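Local coordinates for tRNA (adenine(9)-N1)-methyltransferase (Sulfolobus acidocaldarius, PDB 5A7Z), which catalyses the S-adenosyl-L-methionine-dependent methylation of N1 of adenosine at position 9 in tRNA, at residues F142-A154 and L158-S170. Sequence-based numbering, arbitrary orientation.
Sequences FLWDGNLTVVGKA and LGRANIVQSLSLS
Ile-163 runs alongside Val-150, both heading to the same face of the sheet, CD1 of Ile-163 reaching CB of Val-150 at 3.8 Å. On the same face, Leu-158 comes in roughly perpendicular to Val-150 and Leu-148, and its CD2 touches CG2 of the one and CD2 of the other; Leu-158 also rests on Val-132 and Asp-133 of helix 122-142, which packs against this face. Thr-149, Val-151, Asn-162 and Val-164 project to the other face. There CG2 of Val-151, held anti to the backbone N, meets CG2 of Val-164 at 3.6 Å and continues onto the backbone of Gln-165 and Ser-166. Between the two layers the backbones pair in parallel: Val-150 N donates a hydrogen bond to Asn-162 O, and Val-150 O accepts one from Val-164 N, while Leu-148 O and Gly-152 N carry the ladder outward to Asn-162 N and Val-164 O. Strand 148-151 thus joins 162-164 on one side and 109-113 on the other within the mixed sheet of the SPOUT methyltransferase domain. Ahead of the ladder, Asp-145 OD2 receives Arg-160 N on its anti lone pair at 2.8 Å, nearly straight at 165°, and tethers the type II' turn of 158-161. CB and CG of Arg-160 lean on this carboxylate, but bends at chi2 and chi3 lead the guanidinium away; OD1 instead forms a salt bridge with Arg-140. An alanine in place of Asp-145 would remove both bonds and would probably leave the turn less firmly tied and Arg-140 without this carboxylate partner. Gly-152 ends the pairing; at phi 139° a CB here would be pressed against the carbonyl O of Val-151.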
loop_
_atom_site.group_PDB
_atom_site.type_symbol
_atom_site.label_atom_id
_atom_site.label_comp_id
_atom_site.label_asym_id
_atom_site.label_seq_id
_atom_site.Cartn_x
_atom_site.Cartn_y
_atom_site.Cartn_z
ATOM N N PHE A 142 -3.775 1.385 -3.002
ATOM C CA PHE A 142 -4.242 0.545 -1.905
ATOM C C PHE A 142 -4.317 1.289 -0.577
ATOM O O PHE A 142 -5.309 1.187 0.145
ATOM C CB PHE A 142 -3.347 -0.689 -1.761
ATOM C CG PHE A 142 -3.346 -1.580 -2.970
ATOM C CD1 PHE A 142 -2.524 -1.304 -4.049
ATOM C CD2 PHE A 142 -4.166 -2.694 -3.026
ATOM C CE1 PHE A 142 -2.521 -2.122 -5.163
ATOM C CE2 PHE A 142 -4.168 -3.517 -4.137
ATOM C CZ PHE A 142 -3.344 -3.230 -5.207
ATOM N N LEU A 143 -3.264 2.029 -0.253
ATOM C CA LEU A 143 -3.188 2.704 1.015
ATOM C C LEU A 143 -2.950 4.176 0.799
ATOM O O LEU A 143 -3.691 4.783 0.110
ATOM C CB LEU A 143 -2.075 2.099 1.852
ATOM C CG LEU A 143 -2.268 0.651 2.268
ATOM C CD1 LEU A 143 -1.018 -0.109 2.633
ATOM C CD2 LEU A 143 -3.350 0.474 3.303
ATOM N N TRP A 144 -1.897 4.726 1.377
ATOM C CA TRP A 144 -1.458 6.057 1.052
ATOM C C TRP A 144 0.044 6.159 1.204
ATOM O O TRP A 144 0.657 5.237 1.687
ATOM C CB TRP A 144 -2.208 7.105 1.856
ATOM C CG TRP A 144 -1.636 7.434 3.126
ATOM C CD1 TRP A 144 -1.532 6.642 4.184
ATOM C CD2 TRP A 144 -1.062 8.663 3.486
ATOM N NE1 TRP A 144 -0.926 7.280 5.205
ATOM C CE2 TRP A 144 -0.624 8.541 4.797
ATOM C CE3 TRP A 144 -0.868 9.864 2.826
ATOM C CZ2 TRP A 144 -0.006 9.562 5.458
ATOM C CZ3 TRP A 144 -0.266 10.871 3.485
ATOM C CH2 TRP A 144 0.155 10.719 4.789
ATOM N N ASP A 145 0.615 7.264 0.744
ATOM C CA ASP A 145 2.058 7.499 0.796
ATOM C C ASP A 145 2.710 7.040 2.096
ATOM O O ASP A 145 3.798 6.571 2.096
ATOM C CB ASP A 145 2.433 8.979 0.610
ATOM C CG ASP A 145 1.949 9.577 -0.690
ATOM O OD1 ASP A 145 0.960 9.125 -1.244
ATOM O OD2 ASP A 145 2.559 10.523 -1.151
ATOM N N GLY A 146 2.027 7.245 3.206
ATOM C CA GLY A 146 2.666 7.164 4.540
ATOM C C GLY A 146 2.950 5.737 4.952
ATOM O O GLY A 146 3.626 5.495 5.943
ATOM N N ASN A 147 2.439 4.797 4.176
ATOM C CA ASN A 147 2.647 3.384 4.402
ATOM C C ASN A 147 3.832 2.886 3.616
ATOM O O ASN A 147 4.131 1.752 3.629
ATOM C CB ASN A 147 1.416 2.581 4.011
ATOM C CG ASN A 147 0.235 2.809 4.922
ATOM O OD1 ASN A 147 -0.648 3.545 4.612
ATOM N ND2 ASN A 147 0.225 2.165 6.028
ATOM N N LEU A 148 4.486 3.765 2.912
ATOM C CA LEU A 148 5.644 3.439 2.153
ATOM C C LEU A 148 6.834 4.110 2.810
ATOM O O LEU A 148 6.782 5.301 3.151
ATOM C CB LEU A 148 5.489 3.942 0.717
ATOM C CG LEU A 148 6.632 3.644 -0.243
ATOM C CD1 LEU A 148 6.829 2.136 -0.445
ATOM C CD2 LEU A 148 6.316 4.321 -1.590
ATOM N N THR A 149 7.892 3.326 2.987
ATOM C CA THR A 149 9.155 3.795 3.523
ATOM C C THR A 149 10.261 3.378 2.562
ATOM O O THR A 149 10.301 2.200 2.095
ATOM C CB THR A 149 9.414 3.181 4.912
ATOM O OG1 THR A 149 8.611 3.851 5.877
ATOM C CG2 THR A 149 10.855 3.322 5.326
ATOM N N VAL A 150 11.107 4.341 2.217
ATOM C CA VAL A 150 12.335 4.085 1.459
ATOM C C VAL A 150 13.521 4.325 2.335
ATOM O O VAL A 150 13.647 5.390 3.015
ATOM C CB VAL A 150 12.489 4.993 0.233
ATOM C CG1 VAL A 150 13.759 4.644 -0.534
ATOM C CG2 VAL A 150 11.275 4.874 -0.657
ATOM N N VAL A 151 14.352 3.326 2.421
ATOM C CA VAL A 151 15.457 3.409 3.317
ATOM C C VAL A 151 16.767 3.161 2.644
ATOM O O VAL A 151 16.922 2.263 1.870
ATOM C CB VAL A 151 15.273 2.486 4.520
ATOM C CG1 VAL A 151 15.391 1.056 4.093
ATOM C CG2 VAL A 151 16.307 2.788 5.570
ATOM N N GLY A 152 17.718 4.005 2.947
ATOM C CA GLY A 152 19.048 3.763 2.456
ATOM C C GLY A 152 19.710 5.004 1.992
ATOM O O GLY A 152 20.888 5.003 1.804
ATOM N N LYS A 153 18.932 6.054 1.807
ATOM C CA LYS A 153 19.434 7.343 1.364
ATOM C C LYS A 153 18.547 8.414 1.858
ATOM O O LYS A 153 17.422 8.451 1.473
ATOM C CB LYS A 153 19.404 7.450 -0.139
ATOM C CG LYS A 153 20.368 6.550 -0.891
ATOM C CD LYS A 153 20.380 6.925 -2.359
ATOM C CE LYS A 153 19.060 6.590 -3.011
ATOM N NZ LYS A 153 19.057 6.825 -4.461
ATOM N N ALA A 154 19.066 9.314 2.669
ATOM C CA ALA A 154 18.280 10.358 3.285
ATOM C C ALA A 154 17.855 11.541 2.398
ATOM O O ALA A 154 16.971 12.285 2.771
ATOM C CB ALA A 154 19.012 10.867 4.511
ATOM N N LEU A 158 9.967 11.479 -2.704
ATOM C CA LEU A 158 8.957 10.651 -3.332
ATOM C C LEU A 158 7.583 10.867 -2.694
ATOM O O LEU A 158 7.205 10.172 -1.796
ATOM C CB LEU A 158 9.330 9.195 -3.157
ATOM C CG LEU A 158 8.519 8.111 -3.818
ATOM C CD1 LEU A 158 8.787 8.081 -5.296
ATOM C CD2 LEU A 158 8.861 6.782 -3.219
ATOM N N GLY A 159 6.843 11.844 -3.169
ATOM C CA GLY A 159 5.607 12.217 -2.543
ATOM C C GLY A 159 5.774 12.369 -1.066
ATOM O O GLY A 159 6.733 12.914 -0.615
ATOM N N ARG A 160 4.836 11.824 -0.313
ATOM C CA ARG A 160 4.852 11.858 1.140
ATOM C C ARG A 160 5.314 10.585 1.828
ATOM O O ARG A 160 5.040 10.367 2.980
ATOM C CB ARG A 160 3.468 12.153 1.631
ATOM C CG ARG A 160 2.855 13.272 0.877
ATOM C CD ARG A 160 3.251 14.527 1.546
ATOM N NE ARG A 160 2.201 14.859 2.457
ATOM C CZ ARG A 160 2.368 15.111 3.745
ATOM N NH1 ARG A 160 3.569 15.082 4.305
ATOM N NH2 ARG A 160 1.303 15.403 4.467
ATOM N N ALA A 161 6.004 9.746 1.097
ATOM C CA ALA A 161 6.543 8.538 1.651
ATOM C C ALA A 161 7.565 8.866 2.732
ATOM O O ALA A 161 8.118 9.951 2.754
ATOM C CB ALA A 161 7.177 7.721 0.542
ATOM N N ASN A 162 7.801 7.936 3.648
ATOM C CA ASN A 162 8.842 8.130 4.678
ATOM C C ASN A 162 10.214 7.804 4.111
ATOM O O ASN A 162 10.441 6.710 3.574
ATOM C CB ASN A 162 8.561 7.255 5.909
ATOM C CG ASN A 162 7.134 7.372 6.376
ATOM O OD1 ASN A 162 6.332 6.476 6.144
ATOM N ND2 ASN A 162 6.783 8.522 6.959
ATOM N N ILE A 163 11.121 8.764 4.215
ATOM C CA ILE A 163 12.476 8.624 3.682
ATOM C C ILE A 163 13.475 8.683 4.827
ATOM O O ILE A 163 13.600 9.716 5.500
ATOM C CB ILE A 163 12.790 9.760 2.708
ATOM C CG1 ILE A 163 11.702 9.866 1.627
ATOM C CG2 ILE A 163 14.155 9.557 2.088
ATOM C CD1 ILE A 163 11.686 8.718 0.644
ATOM N N VAL A 164 14.168 7.579 5.067
ATOM C CA VAL A 164 15.138 7.518 6.145
ATOM C C VAL A 164 16.430 6.899 5.676
ATOM O O VAL A 164 16.470 6.182 4.657
ATOM C CB VAL A 164 14.585 6.730 7.335
ATOM C CG1 VAL A 164 13.442 7.494 7.986
ATOM C CG2 VAL A 164 14.100 5.367 6.905
ATOM N N GLN A 165 17.508 7.222 6.386
ATOM C CA GLN A 165 18.801 6.638 6.099
ATOM C C GLN A 165 18.930 5.256 6.684
ATOM O O GLN A 165 19.517 4.359 6.058
ATOM C CB GLN A 165 19.936 7.484 6.652
ATOM C CG GLN A 165 21.294 6.862 6.312
ATOM C CD GLN A 165 22.458 7.716 6.714
ATOM O OE1 GLN A 165 22.548 8.194 7.854
ATOM N NE2 GLN A 165 23.376 7.907 5.788
ATOM N N SER A 166 18.451 5.099 7.912
ATOM C CA SER A 166 18.513 3.820 8.593
ATOM C C SER A 166 17.151 3.362 9.068
ATOM O O SER A 166 16.282 4.172 9.364
ATOM C CB SER A 166 19.454 3.917 9.799
ATOM O OG SER A 166 20.776 4.165 9.373
ATOM N N LEU A 167 17.008 2.054 9.223
ATOM C CA LEU A 167 15.737 1.452 9.611
ATOM C C LEU A 167 15.425 1.653 11.092
ATOM O O LEU A 167 16.212 1.317 11.963
ATOM C CB LEU A 167 15.750 -0.038 9.288
ATOM C CG LEU A 167 14.390 -0.733 9.284
ATOM C CD1 LEU A 167 13.400 0.008 8.396
ATOM C CD2 LEU A 167 14.538 -2.176 8.831
ATOM N N SER A 168 14.268 2.228 11.356
ATOM C CA SER A 168 13.756 2.390 12.704
ATOM C C SER A 168 12.685 1.319 12.926
ATOM O O SER A 168 11.754 1.197 12.134
ATOM C CB SER A 168 13.135 3.776 12.813
ATOM O OG SER A 168 12.974 4.172 14.150
ATOM N N LEU A 169 12.821 0.527 13.974
ATOM C CA LEU A 169 12.008 -0.667 14.114
ATOM C C LEU A 169 11.288 -0.622 15.430
ATOM O O LEU A 169 11.926 -0.540 16.465
ATOM C CB LEU A 169 12.883 -1.914 14.059
ATOM C CG LEU A 169 12.160 -3.220 13.695
ATOM C CD1 LEU A 169 12.009 -3.352 12.202
ATOM C CD2 LEU A 169 12.915 -4.417 14.230
ATOM N N SER A 170 9.956 -0.672 15.390
ATOM C CA SER A 170 9.162 -0.604 16.604
ATOM C C SER A 170 8.875 -1.988 17.231
ATOM O O SER A 170 8.970 -3.043 16.571
ATOM C CB SER A 170 7.858 0.147 16.339
ATOM O OG SER A 170 6.816 -0.743 16.052
#